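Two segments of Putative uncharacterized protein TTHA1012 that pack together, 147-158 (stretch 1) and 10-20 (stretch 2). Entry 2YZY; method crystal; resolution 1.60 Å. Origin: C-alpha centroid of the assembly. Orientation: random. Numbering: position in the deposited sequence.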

# COMPACT_ATOMS: atom_id res chain seq x y z
N GLU A 147 10.25 4.37 8.38
CA GLU A 147 10.58 5.55 7.61
C GLU A 147 9.51 5.62 6.53
O GLU A 147 9.19 4.60 5.90
CB GLU A 147 11.96 5.41 6.96
CG GLU A 147 13.10 5.22 7.94
CD GLU A 147 14.43 4.94 7.27
OE1 GLU A 147 14.46 4.78 6.03
OE2 GLU A 147 15.46 4.88 7.98
N LEU A 148 8.95 6.80 6.32
CA LEU A 148 7.93 7.00 5.29
C LEU A 148 8.39 8.18 4.45
O LEU A 148 8.60 9.28 4.96
CB LEU A 148 6.57 7.32 5.92
CG LEU A 148 5.44 7.67 4.94
CD1 LEU A 148 5.24 6.54 3.94
CD2 LEU A 148 4.15 7.92 5.70
N TYR A 149 8.57 7.94 3.15
CA TYR A 149 9.03 8.98 2.23
C TYR A 149 7.87 9.48 1.38
O TYR A 149 7.18 8.69 0.73
CB TYR A 149 10.15 8.41 1.35
CG TYR A 149 11.36 8.00 2.15
CD1 TYR A 149 12.39 8.91 2.41
CD2 TYR A 149 11.47 6.72 2.68
CE1 TYR A 149 13.49 8.54 3.18
CE2 TYR A 149 12.56 6.34 3.46
CZ TYR A 149 13.57 7.26 3.70
OH TYR A 149 14.66 6.90 4.46
N ILE A 150 7.68 10.80 1.39
CA ILE A 150 6.60 11.45 0.65
C ILE A 150 7.13 12.44 -0.38
O ILE A 150 7.88 13.36 -0.04
CB ILE A 150 5.67 12.22 1.61
CG1 ILE A 150 5.15 11.28 2.71
CG2 ILE A 150 4.52 12.86 0.83
CD1 ILE A 150 4.32 10.11 2.21
N LEU A 151 6.75 12.25 -1.64
CA LEU A 151 7.17 13.15 -2.71
C LEU A 151 6.62 14.54 -2.40
O LEU A 151 5.44 14.69 -2.08
CB LEU A 151 6.62 12.65 -4.06
CG LEU A 151 6.99 13.45 -5.31
CD1 LEU A 151 8.49 13.41 -5.53
CD2 LEU A 151 6.27 12.87 -6.52
N LYS A 152 7.46 15.57 -2.49
CA LYS A 152 7.03 16.93 -2.19
C LYS A 152 6.19 17.61 -3.27
O LYS A 152 5.14 18.18 -2.98
CB LYS A 152 8.24 17.82 -1.86
CG LYS A 152 8.94 17.46 -0.56
CD LYS A 152 10.12 18.38 -0.27
CE LYS A 152 9.67 19.82 -0.05
NZ LYS A 152 10.83 20.73 0.22
N ALA A 153 6.66 17.56 -4.51
CA ALA A 153 5.98 18.20 -5.64
C ALA A 153 4.56 17.71 -5.88
O ALA A 153 3.68 18.48 -6.27
CB ALA A 153 6.81 18.04 -6.90
N ASP A 154 4.34 16.42 -5.67
CA ASP A 154 3.02 15.81 -5.86
C ASP A 154 2.86 14.84 -4.69
O ASP A 154 3.09 13.64 -4.83
CB ASP A 154 2.98 15.07 -7.20
CG ASP A 154 1.63 14.43 -7.48
OD1 ASP A 154 0.60 15.02 -7.12
OD2 ASP A 154 1.62 13.33 -8.08
N PRO A 155 2.48 15.37 -3.52
CA PRO A 155 2.28 14.62 -2.27
C PRO A 155 1.68 13.22 -2.39
O PRO A 155 0.47 13.06 -2.56
CB PRO A 155 1.42 15.56 -1.44
CG PRO A 155 1.94 16.89 -1.84
CD PRO A 155 2.04 16.76 -3.35
N ARG A 156 2.54 12.22 -2.27
CA ARG A 156 2.14 10.82 -2.33
C ARG A 156 3.31 9.99 -1.80
O ARG A 156 4.46 10.42 -1.86
CB ARG A 156 1.80 10.41 -3.77
CG ARG A 156 2.95 10.42 -4.75
CD ARG A 156 2.43 10.25 -6.18
NE ARG A 156 3.50 10.20 -7.17
CZ ARG A 156 4.32 9.17 -7.36
NH1 ARG A 156 4.19 8.08 -6.62
NH2 ARG A 156 5.27 9.22 -8.28
N PRO A 157 3.02 8.80 -1.26
CA PRO A 157 4.07 7.93 -0.72
C PRO A 157 4.98 7.34 -1.79
O PRO A 157 4.53 6.96 -2.87
CB PRO A 157 3.28 6.83 0.01
CG PRO A 157 1.91 7.44 0.22
CD PRO A 157 1.69 8.21 -1.04
N LEU A 158 6.27 7.28 -1.48
CA LEU A 158 7.23 6.72 -2.41
C LEU A 158 7.91 5.49 -1.84
O LEU A 158 8.35 4.62 -2.59
CB LEU A 158 8.31 7.75 -2.75
CG LEU A 158 7.92 8.98 -3.56
CD1 LEU A 158 9.13 9.89 -3.71
CD2 LEU A 158 7.40 8.55 -4.93
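Stretch 2 10-20: EILDRVEKNLS

The side-chain amide of Asn18 gives both of its N-H groups to stretch 1. Asn18 ND2 donates to Asp154 OD1 at 2.8 Å and to Pro155 O, also at 2.8 Å. Both bonds are nearly straight, with N-H...acceptor angles of 169° and 164°. One acceptor is a carboxylate and the other a backbone carbonyl, on consecutive residues of the loop.

Stretch 2 is helical from Glu10 to Asn18, and the helix begins earlier in the chain. Leu19 is the first residue to leave helical phi/psi, at -114/38. Its chi1 is m and its chi2 t. Asn18 has chi1 t (-169°) and chi2 of 51°, and its CA-to-CB bond points toward stretch 1.

The helix runs at 56° to strand 147-151, comparing N-to-C directions. The two axes come no closer than 10.1 Å, so side chains fill the space between them. The backbones come nearer at the loop, where Pro155 CA lies 4.8 Å from Val15 CA.

Val15, with chi1 t, meets several residues of stretch 1. Val15 CG2 lies 3.6 Å from Ile150 CG2 and 4.1 Å from Pro155 CB. Val15 CG1 is 4.1 Å from Pro157 CD. One turn earlier in the helix, Ile11 CG2 packs 4.0 Å from Ile150 CG2. The CA-to-CB bond of Leu12 points away from stretch 1, but the end of its side chain comes nearer. Leu12 CD2 reaches to 4.1 Å from Leu148 CD2.

Past the helix, Leu19 CD1 sits 4.1 Å from Pro157 CD and 4.2 Å from Arg156 CB. Arg14 starts toward stretch 1, and its CB is 4.3 Å from Pro155 CB. Its end leads away, with Arg14 NH2 in a long salt bridge to Glu10 OE2 at 3.7 Å.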

# COMPACT_ATOMS: atom_id res chain seq x y z
N GLU A 10 0.55 17.50 8.89
CA GLU A 10 0.24 18.41 7.80
C GLU A 10 0.55 17.76 6.45
O GLU A 10 -0.22 17.89 5.50
CB GLU A 10 1.06 19.69 7.93
CG GLU A 10 0.91 20.63 6.74
CD GLU A 10 1.76 21.88 6.86
OE1 GLU A 10 2.99 21.75 7.01
OE2 GLU A 10 1.19 22.99 6.81
N ILE A 11 1.68 17.06 6.39
CA ILE A 11 2.09 16.39 5.17
C ILE A 11 1.12 15.27 4.81
O ILE A 11 0.70 15.14 3.66
CB ILE A 11 3.51 15.81 5.32
CG1 ILE A 11 4.51 16.97 5.49
CG2 ILE A 11 3.87 14.96 4.12
CD1 ILE A 11 5.93 16.53 5.76
N LEU A 12 0.76 14.47 5.81
CA LEU A 12 -0.17 13.37 5.59
C LEU A 12 -1.51 13.92 5.11
O LEU A 12 -2.16 13.32 4.25
CB LEU A 12 -0.36 12.56 6.87
CG LEU A 12 0.88 11.81 7.39
CD1 LEU A 12 0.52 11.03 8.64
CD2 LEU A 12 1.40 10.88 6.31
N ASP A 13 -1.92 15.06 5.65
CA ASP A 13 -3.18 15.67 5.25
C ASP A 13 -3.12 16.09 3.79
O ASP A 13 -4.11 15.94 3.06
CB ASP A 13 -3.49 16.90 6.12
CG ASP A 13 -3.71 16.54 7.58
OD1 ASP A 13 -4.43 15.56 7.85
OD2 ASP A 13 -3.18 17.26 8.46
N ARG A 14 -1.98 16.60 3.36
CA ARG A 14 -1.79 17.01 1.97
C ARG A 14 -1.90 15.81 1.04
O ARG A 14 -2.47 15.89 -0.04
CB ARG A 14 -0.43 17.68 1.78
CG ARG A 14 -0.27 19.02 2.50
CD ARG A 14 1.12 19.59 2.28
NE ARG A 14 1.28 20.90 2.90
CZ ARG A 14 0.61 21.99 2.54
NH1 ARG A 14 -0.27 21.93 1.55
NH2 ARG A 14 0.81 23.14 3.16
N VAL A 15 -1.33 14.69 1.48
CA VAL A 15 -1.36 13.46 0.70
C VAL A 15 -2.80 12.99 0.52
O VAL A 15 -3.22 12.68 -0.59
CB VAL A 15 -0.55 12.34 1.38
CG1 VAL A 15 -0.75 11.02 0.64
CG2 VAL A 15 0.93 12.71 1.41
N GLU A 16 -3.54 12.94 1.62
CA GLU A 16 -4.93 12.48 1.59
C GLU A 16 -5.76 13.31 0.61
O GLU A 16 -6.53 12.76 -0.18
CB GLU A 16 -5.54 12.56 2.99
CG GLU A 16 -6.94 11.97 3.08
CD GLU A 16 -7.41 11.80 4.51
OE1 GLU A 16 -7.57 12.82 5.21
OE2 GLU A 16 -7.62 10.64 4.94
N LYS A 17 -5.60 14.62 0.66
CA LYS A 17 -6.34 15.50 -0.24
C LYS A 17 -5.86 15.34 -1.68
O LYS A 17 -6.67 15.36 -2.61
CB LYS A 17 -6.18 16.97 0.18
CG LYS A 17 -7.16 17.46 1.24
CD LYS A 17 -6.83 16.97 2.65
CE LYS A 17 -7.33 15.56 2.89
NZ LYS A 17 -7.08 15.15 4.30
N ASN A 18 -4.56 15.17 -1.85
CA ASN A 18 -3.96 15.03 -3.17
C ASN A 18 -4.30 13.71 -3.87
O ASN A 18 -4.20 13.61 -5.09
CB ASN A 18 -2.44 15.19 -3.07
CG ASN A 18 -1.77 15.32 -4.43
OD1 ASN A 18 -2.18 16.13 -5.26
ND2 ASN A 18 -0.73 14.53 -4.66
N LEU A 19 -4.69 12.71 -3.09
CA LEU A 19 -5.03 11.40 -3.65
C LEU A 19 -6.51 11.09 -3.47
O LEU A 19 -6.89 9.94 -3.21
CB LEU A 19 -4.20 10.30 -3.00
CG LEU A 19 -2.69 10.36 -3.25
CD1 LEU A 19 -2.00 9.23 -2.50
CD2 LEU A 19 -2.41 10.27 -4.74
N SER A 20 -7.35 12.11 -3.61
CA SER A 20 -8.80 11.95 -3.45
C SER A 20 -9.47 11.44 -4.73
O SER A 20 -10.65 11.09 -4.72
CB SER A 20 -9.43 13.27 -3.01
OG SER A 20 -9.20 14.29 -3.97